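Local coordinates for nadph-flavin oxidoreductase (Vibrio harveyi, PDB 1BKJ), which catalyses the NADPH-dependent reduction of FMN to FMNH2 as a homodimer and supplies the reduced flavin to luciferase for bioluminescence, at the interface of chains A and B. Coordinates in Å, arbitrary orientation; residue numbers count along the deposited sequence, not the author numbering. Chains: chain A/B, Nadph-flavin oxidoreductase.

Contact 1: the interface of chains A and B. Residues chain A 177, 180-181; chain B 47, 82, 143-146.
A:Tyr181 reaches from a loop of chain A across to chain B and meets B:Asp82, the last residue of strand 75-82, tip to tip. The phenol A:Tyr181 OH donates to carboxylate oxygen B:Asp82 OD2 at 2.7 Å, arriving on the syn side and 18° out of the carboxylate plane; the second oxygen, OD1, adds a weak bond. Ring and carboxylate planes stand 59° apart, while OD2 itself lies in the plane of the ring at its edge. The tyrosine's CG is anti to its own backbone N and beside the carbonyl carbon (chi1 -169°), which points the ring at B:Asp82. Through its anti lone pair, B:Asp82 OD2 also accepts a hydrogen bond from the hydroxyl OG of B:Ser47 at 2.5 Å. Two hydroxyls, one from each subunit, therefore grip this oxygen and should limit rotation of the carboxylate. The phenol ring is sandwiched. Over the centre of one face sits CD of B:Pro146, a CH-pi contact 3.7 Å from the centroid of the A:Tyr181 ring, with the proline crossing at about a right angle. Over the opposite face lies CE1 of A:His177, from the same chain as the ring. Methyl CD2 of B:Leu145 touches A:Tyr181 CD2 at 3.9 Å. The imidazole NE2 of A:His177 lies 4.6 Å from B:Asp82 OD2, near the acid but not in contact with it. At the base of the side chain, A:Tyr181 N donates to B:Leu143 O at 3.0 Å, at the end of helix 136-143, fixing the backbone from which the ring projects. Gripped at both ends, A:Tyr181 fastens the segment after strand 176-178 to the other subunit and helps hold the homodimer together.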
# COMPACT_ATOMS: atom_id res chain seq x y z
N HIS A 177 -14.23 -10.62 7.50
CA HIS A 177 -15.47 -10.44 8.25
C HIS A 177 -16.61 -10.26 7.25
O HIS A 177 -16.41 -9.67 6.19
CB HIS A 177 -15.37 -9.18 9.10
CG HIS A 177 -14.22 -9.17 10.04
ND1 HIS A 177 -14.34 -9.51 11.37
CD2 HIS A 177 -12.91 -8.88 9.85
CE1 HIS A 177 -13.16 -9.44 11.95
NE2 HIS A 177 -12.27 -9.05 11.05
N GLN A 180 -20.31 -7.15 9.25
CA GLN A 180 -20.03 -6.46 10.51
C GLN A 180 -18.79 -7.10 11.09
O GLN A 180 -18.51 -8.27 10.82
CB GLN A 180 -21.21 -6.62 11.49
N TYR A 181 -18.02 -6.34 11.87
CA TYR A 181 -16.81 -6.87 12.50
C TYR A 181 -17.17 -7.94 13.55
O TYR A 181 -18.03 -7.72 14.41
CB TYR A 181 -16.00 -5.73 13.15
CG TYR A 181 -14.59 -6.09 13.62
CD1 TYR A 181 -14.36 -6.67 14.90
CD2 TYR A 181 -13.47 -5.82 12.80
CE1 TYR A 181 -13.04 -6.96 15.36
CE2 TYR A 181 -12.14 -6.10 13.25
CZ TYR A 181 -11.94 -6.68 14.53
OH TYR A 181 -10.66 -6.97 14.98
N SER B 47 -7.60 -6.04 8.14
CA SER B 47 -8.87 -6.77 8.23
C SER B 47 -9.69 -6.38 7.02
O SER B 47 -9.63 -5.24 6.56
CB SER B 47 -9.64 -6.44 9.50
OG SER B 47 -9.25 -7.31 10.54
N ASP B 82 -6.21 -2.77 11.61
CA ASP B 82 -6.74 -3.54 12.74
C ASP B 82 -5.68 -3.90 13.78
O ASP B 82 -4.87 -4.79 13.56
CB ASP B 82 -7.41 -4.82 12.21
CG ASP B 82 -8.21 -5.59 13.28
OD1 ASP B 82 -8.11 -5.32 14.49
OD2 ASP B 82 -8.95 -6.51 12.89
N LEU B 143 -20.19 -0.55 9.85
CA LEU B 143 -19.50 -1.83 9.80
C LEU B 143 -19.15 -2.38 11.18
O LEU B 143 -18.60 -3.48 11.30
CB LEU B 143 -18.23 -1.74 8.93
CG LEU B 143 -18.35 -1.28 7.47
CD1 LEU B 143 -16.96 -1.22 6.88
CD2 LEU B 143 -19.25 -2.21 6.64
N GLY B 144 -19.46 -1.60 12.22
CA GLY B 144 -19.21 -2.00 13.61
C GLY B 144 -17.76 -2.17 14.04
O GLY B 144 -17.45 -3.06 14.85
N LEU B 145 -16.86 -1.35 13.49
CA LEU B 145 -15.44 -1.41 13.81
C LEU B 145 -15.18 -0.96 15.25
O LEU B 145 -15.66 0.09 15.69
CB LEU B 145 -14.61 -0.58 12.82
CG LEU B 145 -14.70 -0.94 11.33
CD1 LEU B 145 -13.78 -0.03 10.55
CD2 LEU B 145 -14.32 -2.40 11.08
N PRO B 146 -14.45 -1.79 16.02
CA PRO B 146 -14.11 -1.51 17.43
C PRO B 146 -12.97 -0.51 17.57
O PRO B 146 -12.46 -0.01 16.56
CB PRO B 146 -13.71 -2.89 17.93
CG PRO B 146 -13.02 -3.46 16.73
CD PRO B 146 -13.91 -3.09 15.60

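Contact 2: the interface of chains A and B. Residues chain A 101-102, 105, 133, 152, 228, 232; chain B 98, 101-102, 105.
B:Leu102 packs against A:Ile228 and A:Thr101 in an apolar part of the homodimer interface, and it supplies most of the surface that chain B buries here, 91 Å². Its two methyls part company: B:Leu102 CD1 points toward helix 228-234 of chain A and meets CG2 of A:Ile228 at 3.7 Å, while B:Leu102 CD2 turns to CG2 of A:Thr101 at 3.9 Å. In B:Leu102, CG lies anti to the carbonyl carbon (chi1 -71°), and the extended second torsion directs CD1 outward to the isoleucine. A:Leu152 and the aliphatic CD of A:Arg133 border the same methyl at slightly longer range. Beside it, CD1 of A:Leu232 faces the methyl CG2 of B:Thr98 at 4.1 Å, the two side chains crossing obliquely. A second group of contacts joins the paired helices 98-121, which help form the dimer interface. The threonine-leucine contact recurs with the chains exchanged: CG2 of B:Thr101 touches CD2 of A:Leu102 at 3.9 Å. Both threonines turn their methyls, not their hydroxyls, to the partner leucine. Small alanine side chains let the helices come close at A:Ala105 and B:Ala105, whose CB atoms meet at 3.7 Å, each methyl approaching at a slant.

Polar bonding stays within chain A, beside the apolar patch. The guanidinium NH1 of A:Arg133 donates to A:Leu152 O at 2.9 Å; the carbonyl oxygen lies 8° out of the guanidinium plane, and the bond is fairly straight, 158° at the hydrogen.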
# COMPACT_ATOMS: atom_id res chain seq x y z
N THR A 101 -1.06 12.12 3.70
CA THR A 101 -0.03 11.19 4.16
C THR A 101 -0.61 9.76 4.06
O THR A 101 0.11 8.83 3.69
CB THR A 101 0.47 11.56 5.60
OG1 THR A 101 1.24 12.77 5.51
CG2 THR A 101 1.35 10.46 6.21
N LEU A 102 -1.92 9.61 4.33
CA LEU A 102 -2.59 8.31 4.22
C LEU A 102 -2.59 7.86 2.77
O LEU A 102 -2.34 6.69 2.50
CB LEU A 102 -4.04 8.34 4.69
CG LEU A 102 -4.42 8.34 6.17
CD1 LEU A 102 -5.89 7.94 6.26
CD2 LEU A 102 -3.54 7.36 6.97
N ALA A 105 0.98 6.78 1.79
CA ALA A 105 1.30 5.45 2.32
C ALA A 105 0.58 4.30 1.59
O ALA A 105 1.20 3.29 1.25
CB ALA A 105 1.02 5.40 3.81
N ARG A 133 12.93 3.65 8.58
CA ARG A 133 12.13 4.61 9.38
C ARG A 133 12.65 4.86 10.80
O ARG A 133 12.40 5.92 11.38
CB ARG A 133 10.64 4.21 9.42
CG ARG A 133 9.92 4.41 8.09
CD ARG A 133 8.39 4.47 8.24
NE ARG A 133 7.83 3.32 8.95
CZ ARG A 133 7.56 2.14 8.41
NH1 ARG A 133 7.79 1.88 7.13
NH2 ARG A 133 7.09 1.17 9.18
N LEU A 152 9.41 6.30 3.32
CA LEU A 152 8.51 5.30 3.87
C LEU A 152 9.19 3.94 4.03
O LEU A 152 9.16 3.37 5.11
CB LEU A 152 7.25 5.17 3.03
CG LEU A 152 6.21 6.28 3.14
CD1 LEU A 152 5.04 5.87 2.31
CD2 LEU A 152 5.77 6.54 4.59
N ILE A 228 8.57 9.36 14.70
CA ILE A 228 7.89 9.39 13.40
C ILE A 228 6.97 10.58 13.12
O ILE A 228 7.08 11.16 12.03
CB ILE A 228 7.26 7.97 13.07
CG1 ILE A 228 8.38 6.99 12.70
CG2 ILE A 228 6.18 8.03 11.95
CD1 ILE A 228 9.18 7.33 11.45
N LEU A 232 7.61 13.50 10.29
CA LEU A 232 6.64 13.85 9.25
C LEU A 232 6.33 15.35 9.31
O LEU A 232 6.40 16.02 8.28
CB LEU A 232 5.36 13.02 9.37
CG LEU A 232 5.42 11.52 9.00
CD1 LEU A 232 4.09 10.85 9.30
CD2 LEU A 232 5.79 11.32 7.52
N THR B 98 1.81 7.02 15.55
CA THR B 98 1.62 7.28 14.10
C THR B 98 2.28 6.23 13.20
O THR B 98 1.72 5.86 12.16
CB THR B 98 2.08 8.72 13.74
OG1 THR B 98 1.26 9.64 14.47
CG2 THR B 98 1.92 9.03 12.24
N THR B 101 -0.03 3.53 12.25
CA THR B 101 -1.04 3.90 11.25
C THR B 101 -0.37 3.86 9.86
O THR B 101 -1.01 3.46 8.88
CB THR B 101 -1.66 5.30 11.53
OG1 THR B 101 -2.35 5.25 12.77
CG2 THR B 101 -2.68 5.70 10.44
N LEU B 102 0.91 4.21 9.78
CA LEU B 102 1.66 4.16 8.52
C LEU B 102 1.83 2.71 8.08
O LEU B 102 1.68 2.44 6.90
CB LEU B 102 3.05 4.80 8.65
CG LEU B 102 3.18 6.32 8.78
CD1 LEU B 102 4.68 6.63 8.83
CD2 LEU B 102 2.50 7.05 7.62
N ALA B 105 -1.60 1.50 6.78
CA ALA B 105 -1.88 2.04 5.45
C ALA B 105 -1.03 1.38 4.34
O ALA B 105 -1.57 0.97 3.31
CB ALA B 105 -1.69 3.54 5.46

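The centres of the C-alpha atoms of contact 1 and contact 2 lie about 22 Å apart, and they have no residue in common. Contact 2 joins helices 98-121 of both subunits and includes helix 228-234 of chain A, whereas contact 1 lies farther out, where a loop of chain A reaches strands and a helix end of chain B. The inner contact is apolar, the outer one mixes hydrogen bonds with ring packing. Because the dimer is two-fold symmetric, each recurs with the chains exchanged, so helix pairing is reinforced by reciprocal outer clasps. FMN sites draw residues from both subunits, so this joining probably also supports cofactor binding.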